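Local coordinates for protein putative isomerase (Streptomyces coelicolor A3, PDB 2OQH) that belongs to the mandelate racemase and muconate lactonizing enzyme family of the enolase superfamily and probably dehydrates D-glucarate to 5-dehydro-4-deoxy-D-glucarate, at residues Thr50-Val60 against Tyr89-Val100; Asp270-Lys281 against Ala305-Thr316. All blocks are in the same frame, centred on the assembly; numbering follows the deposited sequence.

Contact 1: Thr50-Val60 against Tyr89-Val100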
loop_
_atom_site.group_PDB
_atom_site.type_symbol
_atom_site.label_atom_id
_atom_site.label_comp_id
_atom_site.label_asym_id
_atom_site.label_seq_id
_atom_site.Cartn_x
_atom_site.Cartn_y
_atom_site.Cartn_z
ATOM N N THR A 50 -8.263 -0.188 7.978
ATOM C CA THR A 50 -8.025 0.782 6.924
ATOM C C THR A 50 -7.432 2.052 7.530
ATOM O O THR A 50 -7.259 2.147 8.741
ATOM C CB THR A 50 -9.332 1.082 6.151
ATOM O OG1 THR A 50 -9.020 1.766 4.932
ATOM C CG2 THR A 50 -10.279 1.931 6.983
HETATM N N MSE A 51 -7.130 3.031 6.687
HETATM C CA MSE A 51 -6.511 4.270 7.137
HETATM C C MSE A 51 -7.391 5.251 7.913
HETATM O O MSE A 51 -8.621 5.172 7.895
HETATM C CB MSE A 51 -5.921 4.993 5.934
HETATM C CG MSE A 51 -6.956 5.732 5.118
HETATM SE SE MSE A 51 -6.237 6.419 3.474
HETATM C CE MSE A 51 -5.150 7.864 4.144
ATOM N N TRP A 52 -6.719 6.180 8.589
ATOM C CA TRP A 52 -7.339 7.239 9.380
ATOM C C TRP A 52 -8.364 6.810 10.413
ATOM O O TRP A 52 -8.663 5.627 10.556
ATOM C CB TRP A 52 -7.938 8.285 8.439
ATOM C CG TRP A 52 -6.889 9.063 7.700
ATOM C CD1 TRP A 52 -5.655 8.617 7.315
ATOM C CD2 TRP A 52 -6.996 10.407 7.215
ATOM N NE1 TRP A 52 -4.993 9.598 6.621
ATOM C CE2 TRP A 52 -5.793 10.706 6.543
ATOM C CE3 TRP A 52 -7.996 11.386 7.279
ATOM C CZ2 TRP A 52 -5.560 11.947 5.938
ATOM C CZ3 TRP A 52 -7.763 12.624 6.673
ATOM C CH2 TRP A 52 -6.555 12.887 6.013
ATOM N N GLY A 53 -8.898 7.792 11.136
ATOM C CA GLY A 53 -9.866 7.507 12.179
ATOM C C GLY A 53 -11.266 8.070 12.004
ATOM O O GLY A 53 -12.021 7.612 11.142
ATOM N N ALA A 54 -11.604 9.069 12.820
ATOM C CA ALA A 54 -12.927 9.685 12.808
ATOM C C ALA A 54 -13.655 9.780 11.464
ATOM O O ALA A 54 -14.726 9.208 11.302
ATOM C CB ALA A 54 -12.866 11.067 13.467
ATOM N N PRO A 55 -13.089 10.488 10.477
ATOM C CA PRO A 55 -13.829 10.558 9.211
ATOM C C PRO A 55 -14.096 9.225 8.486
ATOM O O PRO A 55 -15.174 9.030 7.914
ATOM C CB PRO A 55 -12.997 11.540 8.380
ATOM C CG PRO A 55 -11.608 11.310 8.874
ATOM C CD PRO A 55 -11.793 11.179 10.379
ATOM N N VAL A 56 -13.133 8.307 8.510
ATOM C CA VAL A 56 -13.329 7.029 7.832
ATOM C C VAL A 56 -14.309 6.170 8.612
ATOM O O VAL A 56 -15.163 5.492 8.029
ATOM C CB VAL A 56 -12.006 6.260 7.667
ATOM C CG1 VAL A 56 -12.270 4.925 6.986
ATOM C CG2 VAL A 56 -11.027 7.079 6.839
ATOM N N ALA A 57 -14.183 6.206 9.936
ATOM C CA ALA A 57 -15.070 5.448 10.799
ATOM C C ALA A 57 -16.503 5.944 10.610
ATOM O O ALA A 57 -17.444 5.159 10.653
ATOM C CB ALA A 57 -14.647 5.606 12.250
ATOM N N ALA A 58 -16.669 7.246 10.384
ATOM C CA ALA A 58 -18.005 7.808 10.197
ATOM C C ALA A 58 -18.674 7.278 8.928
ATOM O O ALA A 58 -19.872 6.994 8.918
ATOM C CB ALA A 58 -17.936 9.328 10.148
ATOM N N ILE A 59 -17.896 7.146 7.859
ATOM C CA ILE A 59 -18.417 6.651 6.590
ATOM C C ILE A 59 -18.870 5.199 6.719
ATOM O O ILE A 59 -19.926 4.822 6.207
ATOM C CB ILE A 59 -17.350 6.751 5.473
ATOM C CG1 ILE A 59 -16.917 8.205 5.289
ATOM C CG2 ILE A 59 -17.911 6.218 4.157
ATOM C CD1 ILE A 59 -15.770 8.375 4.313
ATOM N N VAL A 60 -18.076 4.385 7.407
ATOM C CA VAL A 60 -18.422 2.981 7.578
ATOM C C VAL A 60 -19.732 2.828 8.337
ATOM O O VAL A 60 -20.585 2.026 7.964
ATOM C CB VAL A 60 -17.337 2.215 8.340
ATOM C CG1 VAL A 60 -17.715 0.739 8.428
ATOM C CG2 VAL A 60 -16.003 2.379 7.640
ATOM N N TYR A 89 -16.783 11.388 -0.930
ATOM C CA TYR A 89 -15.770 11.240 0.111
ATOM C C TYR A 89 -14.338 11.022 -0.367
ATOM O O TYR A 89 -13.426 10.924 0.453
ATOM C CB TYR A 89 -16.156 10.079 1.027
ATOM C CG TYR A 89 -17.396 10.320 1.855
ATOM C CD1 TYR A 89 -17.340 11.071 3.028
ATOM C CD2 TYR A 89 -18.626 9.779 1.481
ATOM C CE1 TYR A 89 -18.484 11.273 3.818
ATOM C CE2 TYR A 89 -19.777 9.976 2.261
ATOM C CZ TYR A 89 -19.696 10.721 3.429
ATOM O OH TYR A 89 -20.815 10.906 4.216
ATOM N N GLY A 90 -14.141 10.927 -1.678
ATOM C CA GLY A 90 -12.808 10.723 -2.206
ATOM C C GLY A 90 -12.070 9.541 -1.610
ATOM O O GLY A 90 -12.651 8.498 -1.331
ATOM N N TYR A 91 -10.772 9.718 -1.427
ATOM C CA TYR A 91 -9.892 8.698 -0.872
ATOM C C TYR A 91 -10.490 8.020 0.373
ATOM O O TYR A 91 -10.513 6.791 0.463
ATOM C CB TYR A 91 -8.554 9.353 -0.527
ATOM C CG TYR A 91 -7.370 8.439 -0.297
ATOM C CD1 TYR A 91 -7.512 7.055 -0.189
ATOM C CD2 TYR A 91 -6.093 8.973 -0.181
ATOM C CE1 TYR A 91 -6.395 6.226 0.026
ATOM C CE2 TYR A 91 -4.972 8.162 0.035
ATOM C CZ TYR A 91 -5.125 6.792 0.135
ATOM O OH TYR A 91 -4.003 6.002 0.322
ATOM N N LEU A 92 -10.970 8.810 1.330
ATOM C CA LEU A 92 -11.526 8.227 2.544
ATOM C C LEU A 92 -12.719 7.336 2.230
ATOM O O LEU A 92 -12.989 6.380 2.953
ATOM C CB LEU A 92 -11.931 9.313 3.556
ATOM C CG LEU A 92 -10.850 10.304 4.001
ATOM C CD1 LEU A 92 -11.310 11.016 5.273
ATOM C CD2 LEU A 92 -9.534 9.572 4.256
ATOM N N GLY A 93 -13.438 7.654 1.153
ATOM C CA GLY A 93 -14.574 6.835 0.765
ATOM C C GLY A 93 -14.111 5.451 0.338
ATOM O O GLY A 93 -14.647 4.434 0.785
ATOM N N TYR A 94 -13.113 5.404 -0.541
ATOM C CA TYR A 94 -12.576 4.126 -0.997
ATOM C C TYR A 94 -12.022 3.340 0.190
ATOM O O TYR A 94 -12.215 2.131 0.282
ATOM C CB TYR A 94 -11.457 4.339 -2.022
ATOM C CG TYR A 94 -11.938 4.730 -3.402
ATOM C CD1 TYR A 94 -12.659 3.837 -4.195
ATOM C CD2 TYR A 94 -11.659 5.984 -3.921
ATOM C CE1 TYR A 94 -13.086 4.187 -5.482
ATOM C CE2 TYR A 94 -12.082 6.351 -5.206
ATOM C CZ TYR A 94 -12.795 5.450 -5.981
ATOM O OH TYR A 94 -13.222 5.829 -7.238
ATOM N N ALA A 95 -11.330 4.038 1.088
ATOM C CA ALA A 95 -10.734 3.411 2.267
ATOM C C ALA A 95 -11.780 2.827 3.216
ATOM O O ALA A 95 -11.556 1.776 3.815
ATOM C CB ALA A 95 -9.866 4.420 3.009
ATOM N N ALA A 96 -12.912 3.510 3.365
ATOM C CA ALA A 96 -13.979 3.019 4.241
ATOM C C ALA A 96 -14.539 1.745 3.622
ATOM O O ALA A 96 -14.692 0.720 4.293
ATOM C CB ALA A 96 -15.072 4.063 4.378
ATOM N N ILE A 97 -14.831 1.822 2.327
ATOM C CA ILE A 97 -15.351 0.681 1.583
ATOM C C ILE A 97 -14.377 -0.495 1.651
ATOM O O ILE A 97 -14.785 -1.633 1.883
ATOM C CB ILE A 97 -15.607 1.074 0.104
ATOM C CG1 ILE A 97 -16.796 2.039 0.038
ATOM C CG2 ILE A 97 -15.822 -0.174 -0.749
ATOM C CD1 ILE A 97 -17.089 2.600 -1.337
ATOM N N ALA A 98 -13.090 -0.222 1.464
ATOM C CA ALA A 98 -12.074 -1.274 1.503
ATOM C C ALA A 98 -12.073 -2.063 2.820
ATOM O O ALA A 98 -11.928 -3.284 2.819
ATOM C CB ALA A 98 -10.686 -0.673 1.247
ATOM N N ALA A 99 -12.222 -1.360 3.939
ATOM C CA ALA A 99 -12.247 -1.995 5.260
ATOM C C ALA A 99 -13.355 -3.047 5.318
ATOM O O ALA A 99 -13.141 -4.166 5.783
ATOM C CB ALA A 99 -12.473 -0.943 6.340
ATOM N N VAL A 100 -14.541 -2.675 4.841
ATOM C CA VAL A 100 -15.683 -3.581 4.817
ATOM C C VAL A 100 -15.429 -4.705 3.820
ATOM O O VAL A 100 -15.791 -5.858 4.064
ATOM C CB VAL A 100 -16.975 -2.831 4.417
ATOM C CG1 VAL A 100 -18.155 -3.795 4.346
ATOM C CG2 VAL A 100 -17.251 -1.717 5.424
#
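Ile59 reaches into the helix of Tyr89-Val100 as a knob into a hole lined by Tyr89, Leu92, Gly93 and Ala96, locking helix 54-63 onto helix 85-112 in the N-terminal capping domain of an enolase-superfamily enzyme; the end of strand 45-51 meets the same helix through Thr50 and Met51. The axes of helices 54-60 and 89-100 come within 8.7 Å at -59°, a closeness eased by the small side chain of Ala96, while Ala95 and Ala99 face the strand end. Among the apolar contacts, chi1 of -60° sets Ile59 CG2 anti to the backbone N, 3.6 Å from Ala96 CB, and leaves CG1 and CD1 to run over the Tyr89 ring. Val60 CG2 touches the same methyl and Val56 CG1 lies beside it. Leu92 divides its branches: CD1 rests against Pro55 CB at 3.6 Å, and CD2 lies near Val56 CG2. Three contacts use ring faces. Ile59 CG1 stands 3.9 Å from the Tyr89 centroid; Leu92 CD2 covers the six-membered ring of Trp52 toward its rim; and the selenium of Met51, a selenomethionine, makes a Met-aromatic contact with Tyr91. The polar tie is Thr50 OG1, donating to Ala95 O at 2.8 Å. Shortening Thr50 to an alanine removes OG1 and CG2, which is likely to cost Ala95 O its side-chain donor and open a gap beside Ala99. Ala95 O also accepts from Ala99 N, on the opposite face of its carbonyl plane from Thr50 OG1.

Contact 2: Asp270-Lys281 against Ala305-Thr316; sequences DVYKWGGIAATK and ATAAHLAVVSST
Tyr272 and His309 meet as an oblique aromatic pair, planes at 52° and centroids 5.1 Å apart, with Tyr272 CE2 over one face of the imidazole. Asp270 OD1 and Val271 N approach the imidazole rim, close to the ring plane, and Val271 CG2 packs 3.5 Å from His309 CE1. The phenol continues past the histidine to Ala305 O, to which Tyr272 OH donates at 3.0 Å in the carbonyl plane. Farther along, Val312 is a knob among Val271, Ile277, Thr280 and Lys281, its CG1 3.8 Å from Thr280 CG2. Lys281 folds back at its middle (chi2 -71°), which turns NZ to the end of helix 303-315, where it donates to Ser315 OG and Thr316 OG1, both at 3.0 Å, and also to Leu120 O. In the next shell, Thr316 OG1 donates to Val312 O, which orients that hydroxyl to accept from Lys281. Thr280 OG1 bonds to Gly276 O, holding CG2 turned to Val312. Asp270, at the N-cap of the short helix 271-274, accepts from Tyr272 N through OD1. Leu296 of strand 293-296 lies against His309. Helices 277-281 and 305-315 run at 32° to each other, neighbours outside the parallel strands, as in the beta/alpha barrel of the enolase superfamily.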
loop_
_atom_site.group_PDB
_atom_site.type_symbol
_atom_site.label_atom_id
_atom_site.label_comp_id
_atom_site.label_asym_id
_atom_site.label_seq_id
_atom_site.Cartn_x
_atom_site.Cartn_y
_atom_site.Cartn_z
ATOM N N ASP A 270 -3.263 -0.778 -4.365
ATOM C CA ASP A 270 -3.466 -0.500 -2.947
ATOM C C ASP A 270 -4.945 -0.707 -2.666
ATOM O O ASP A 270 -5.795 0.088 -3.078
ATOM C CB ASP A 270 -3.063 0.941 -2.602
ATOM C CG ASP A 270 -3.297 1.282 -1.135
ATOM O OD1 ASP A 270 -3.841 0.435 -0.393
ATOM O OD2 ASP A 270 -2.934 2.403 -0.722
ATOM N N VAL A 271 -5.240 -1.793 -1.966
ATOM C CA VAL A 271 -6.610 -2.145 -1.637
ATOM C C VAL A 271 -7.379 -1.015 -0.977
ATOM O O VAL A 271 -8.546 -0.777 -1.282
ATOM C CB VAL A 271 -6.640 -3.377 -0.712
ATOM C CG1 VAL A 271 -8.047 -3.591 -0.159
ATOM C CG2 VAL A 271 -6.182 -4.594 -1.480
ATOM N N TYR A 272 -6.708 -0.312 -0.079
ATOM C CA TYR A 272 -7.329 0.759 0.666
ATOM C C TYR A 272 -7.540 2.014 -0.149
ATOM O O TYR A 272 -8.378 2.848 0.197
ATOM C CB TYR A 272 -6.494 1.004 1.923
ATOM C CG TYR A 272 -6.280 -0.323 2.604
ATOM C CD1 TYR A 272 -7.354 -0.998 3.182
ATOM C CD2 TYR A 272 -5.065 -0.995 2.498
ATOM C CE1 TYR A 272 -7.232 -2.313 3.619
ATOM C CE2 TYR A 272 -4.930 -2.322 2.933
ATOM C CZ TYR A 272 -6.023 -2.975 3.488
ATOM O OH TYR A 272 -5.927 -4.299 3.872
ATOM N N LYS A 273 -6.806 2.138 -1.247
ATOM C CA LYS A 273 -6.947 3.294 -2.118
ATOM C C LYS A 273 -7.979 3.010 -3.224
ATOM O O LYS A 273 -8.715 3.902 -3.643
ATOM C CB LYS A 273 -5.580 3.646 -2.723
ATOM C CG LYS A 273 -5.561 4.880 -3.615
ATOM C CD LYS A 273 -4.140 5.183 -4.125
ATOM C CE LYS A 273 -3.269 5.845 -3.067
ATOM N NZ LYS A 273 -3.158 7.314 -3.285
ATOM N N TRP A 274 -8.036 1.756 -3.669
ATOM C CA TRP A 274 -8.946 1.334 -4.729
ATOM C C TRP A 274 -10.285 0.739 -4.269
ATOM O O TRP A 274 -11.114 0.342 -5.088
ATOM C CB TRP A 274 -8.215 0.358 -5.655
ATOM C CG TRP A 274 -7.129 1.044 -6.443
ATOM C CD1 TRP A 274 -5.977 1.588 -5.949
ATOM C CD2 TRP A 274 -7.139 1.340 -7.846
ATOM N NE1 TRP A 274 -5.273 2.210 -6.954
ATOM C CE2 TRP A 274 -5.962 2.070 -8.130
ATOM C CE3 TRP A 274 -8.030 1.058 -8.894
ATOM C CZ2 TRP A 274 -5.653 2.528 -9.423
ATOM C CZ3 TRP A 274 -7.721 1.516 -10.181
ATOM C CH2 TRP A 274 -6.544 2.241 -10.429
ATOM N N GLY A 275 -10.481 0.658 -2.958
ATOM C CA GLY A 275 -11.741 0.166 -2.437
ATOM C C GLY A 275 -11.944 -1.317 -2.192
ATOM O O GLY A 275 -13.009 -1.708 -1.709
ATOM N N GLY A 276 -10.962 -2.153 -2.506
ATOM C CA GLY A 276 -11.158 -3.571 -2.268
ATOM C C GLY A 276 -10.164 -4.511 -2.917
ATOM O O GLY A 276 -9.291 -4.101 -3.689
ATOM N N ILE A 277 -10.316 -5.792 -2.596
ATOM C CA ILE A 277 -9.448 -6.835 -3.111
ATOM C C ILE A 277 -9.701 -7.162 -4.579
ATOM O O ILE A 277 -8.757 -7.274 -5.361
ATOM C CB ILE A 277 -9.586 -8.107 -2.258
ATOM C CG1 ILE A 277 -8.962 -7.845 -0.880
ATOM C CG2 ILE A 277 -8.947 -9.299 -2.964
ATOM C CD1 ILE A 277 -9.004 -9.013 0.058
ATOM N N ALA A 278 -10.967 -7.316 -4.950
ATOM C CA ALA A 278 -11.302 -7.622 -6.333
ATOM C C ALA A 278 -10.825 -6.502 -7.258
ATOM O O ALA A 278 -10.313 -6.770 -8.343
ATOM C CB ALA A 278 -12.806 -7.830 -6.485
ATOM N N ALA A 279 -10.988 -5.250 -6.829
ATOM C CA ALA A 279 -10.556 -4.119 -7.648
ATOM C C ALA A 279 -9.054 -4.177 -7.897
ATOM O O ALA A 279 -8.585 -3.833 -8.975
ATOM C CB ALA A 279 -10.918 -2.811 -6.975
ATOM N N THR A 280 -8.305 -4.616 -6.890
ATOM C CA THR A 280 -6.857 -4.710 -7.000
ATOM C C THR A 280 -6.462 -5.867 -7.918
ATOM O O THR A 280 -5.514 -5.746 -8.690
ATOM C CB THR A 280 -6.216 -4.866 -5.607
ATOM O OG1 THR A 280 -6.581 -3.739 -4.798
ATOM C CG2 THR A 280 -4.702 -4.932 -5.712
ATOM N N LYS A 281 -7.186 -6.981 -7.842
ATOM C CA LYS A 281 -6.907 -8.114 -8.728
ATOM C C LYS A 281 -7.239 -7.655 -10.149
ATOM O O LYS A 281 -6.563 -8.019 -11.110
ATOM C CB LYS A 281 -7.780 -9.322 -8.374
ATOM C CG LYS A 281 -7.494 -9.945 -7.014
ATOM C CD LYS A 281 -6.167 -10.676 -7.011
ATOM C CE LYS A 281 -6.223 -11.921 -7.885
ATOM N NZ LYS A 281 -4.994 -12.737 -7.737
ATOM N N ALA A 305 -4.385 -5.209 7.730
ATOM C CA ALA A 305 -4.284 -4.639 6.389
ATOM C C ALA A 305 -3.163 -5.296 5.587
ATOM O O ALA A 305 -3.359 -5.676 4.425
ATOM C CB ALA A 305 -4.062 -3.138 6.477
ATOM N N THR A 306 -1.992 -5.430 6.204
ATOM C CA THR A 306 -0.857 -6.051 5.539
ATOM C C THR A 306 -1.192 -7.486 5.138
ATOM O O THR A 306 -0.780 -7.955 4.081
ATOM C CB THR A 306 0.392 -6.070 6.445
ATOM O OG1 THR A 306 0.801 -4.727 6.724
ATOM C CG2 THR A 306 1.535 -6.806 5.765
ATOM N N ALA A 307 -1.942 -8.179 5.990
ATOM C CA ALA A 307 -2.339 -9.557 5.717
ATOM C C ALA A 307 -3.166 -9.627 4.426
ATOM O O ALA A 307 -2.981 -10.525 3.604
ATOM C CB ALA A 307 -3.145 -10.111 6.894
ATOM N N ALA A 308 -4.079 -8.676 4.255
ATOM C CA ALA A 308 -4.913 -8.632 3.059
ATOM C C ALA A 308 -4.018 -8.422 1.832
ATOM O O ALA A 308 -4.189 -9.078 0.808
ATOM C CB ALA A 308 -5.928 -7.510 3.176
ATOM N N HIS A 309 -3.057 -7.510 1.949
ATOM C CA HIS A 309 -2.142 -7.234 0.849
ATOM C C HIS A 309 -1.287 -8.446 0.486
ATOM O O HIS A 309 -1.050 -8.720 -0.692
ATOM C CB HIS A 309 -1.238 -6.048 1.196
ATOM C CG HIS A 309 -1.824 -4.720 0.835
ATOM N ND1 HIS A 309 -2.966 -4.594 0.074
ATOM C CD2 HIS A 309 -1.392 -3.461 1.077
ATOM C CE1 HIS A 309 -3.210 -3.313 -0.143
ATOM N NE2 HIS A 309 -2.269 -2.606 0.455
ATOM N N LEU A 310 -0.835 -9.173 1.505
ATOM C CA LEU A 310 -0.010 -10.354 1.293
ATOM C C LEU A 310 -0.770 -11.420 0.514
ATOM O O LEU A 310 -0.182 -12.127 -0.298
ATOM C CB LEU A 310 0.463 -10.917 2.640
ATOM C CG LEU A 310 1.432 -9.989 3.373
ATOM C CD1 LEU A 310 1.717 -10.496 4.791
ATOM C CD2 LEU A 310 2.713 -9.909 2.562
ATOM N N ALA A 311 -2.073 -11.534 0.766
ATOM C CA ALA A 311 -2.895 -12.513 0.056
ATOM C C ALA A 311 -2.973 -12.115 -1.417
ATOM O O ALA A 311 -2.927 -12.960 -2.309
ATOM C CB ALA A 311 -4.298 -12.571 0.660
ATOM N N VAL A 312 -3.082 -10.817 -1.667
ATOM C CA VAL A 312 -3.158 -10.345 -3.036
ATOM C C VAL A 312 -1.844 -10.601 -3.765
ATOM O O VAL A 312 -1.838 -11.190 -4.842
ATOM C CB VAL A 312 -3.512 -8.854 -3.090
ATOM C CG1 VAL A 312 -3.493 -8.362 -4.531
ATOM C CG2 VAL A 312 -4.902 -8.643 -2.491
ATOM N N VAL A 313 -0.732 -10.185 -3.169
ATOM C CA VAL A 313 0.569 -10.387 -3.796
ATOM C C VAL A 313 0.825 -11.865 -4.066
ATOM O O VAL A 313 1.248 -12.250 -5.159
ATOM C CB VAL A 313 1.714 -9.840 -2.911
ATOM C CG1 VAL A 313 3.058 -10.195 -3.532
ATOM C CG2 VAL A 313 1.588 -8.331 -2.758
ATOM N N SER A 314 0.549 -12.686 -3.061
ATOM C CA SER A 314 0.753 -14.126 -3.138
ATOM C C SER A 314 0.038 -14.790 -4.316
ATOM O O SER A 314 0.571 -15.713 -4.931
ATOM C CB SER A 314 0.294 -14.772 -1.820
ATOM O OG SER A 314 0.459 -16.180 -1.841
ATOM N N SER A 315 -1.163 -14.320 -4.634
ATOM C CA SER A 315 -1.940 -14.904 -5.727
ATOM C C SER A 315 -1.848 -14.145 -7.051
ATOM O O SER A 315 -2.507 -14.510 -8.027
ATOM C CB SER A 315 -3.411 -14.984 -5.317
ATOM O OG SER A 315 -3.939 -13.690 -5.069
ATOM N N THR A 316 -1.020 -13.110 -7.098
ATOM C CA THR A 316 -0.931 -12.287 -8.302
ATOM C C THR A 316 0.441 -12.259 -8.981
ATOM O O THR A 316 1.373 -11.612 -8.502
ATOM C CB THR A 316 -1.377 -10.849 -7.964
ATOM O OG1 THR A 316 -2.644 -10.894 -7.287
ATOM C CG2 THR A 316 -1.517 -10.013 -9.230
#

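From the N terminus, strands 5-15, 31-40 and 45-51 form an antiparallel sheet; contact 1 then closes a loop of 28 intervening residues by bringing helix 85-112 back to the end of that sheet and to helix 54-63. The chain next builds the barrel, the second of its two domains, where contact 2 closes a shorter loop across strand 293-296. The two loops follow in series, neither nesting nor crossing, yet their centres are only about 16 Å apart. Helix 85-112 bridges them: Ala98 CB lies 3.3 Å from Val271 O, and Tyr94 and Ile97 pack on the backbone at Lys273 and Gly275, joining the N-terminal domain to the barrel.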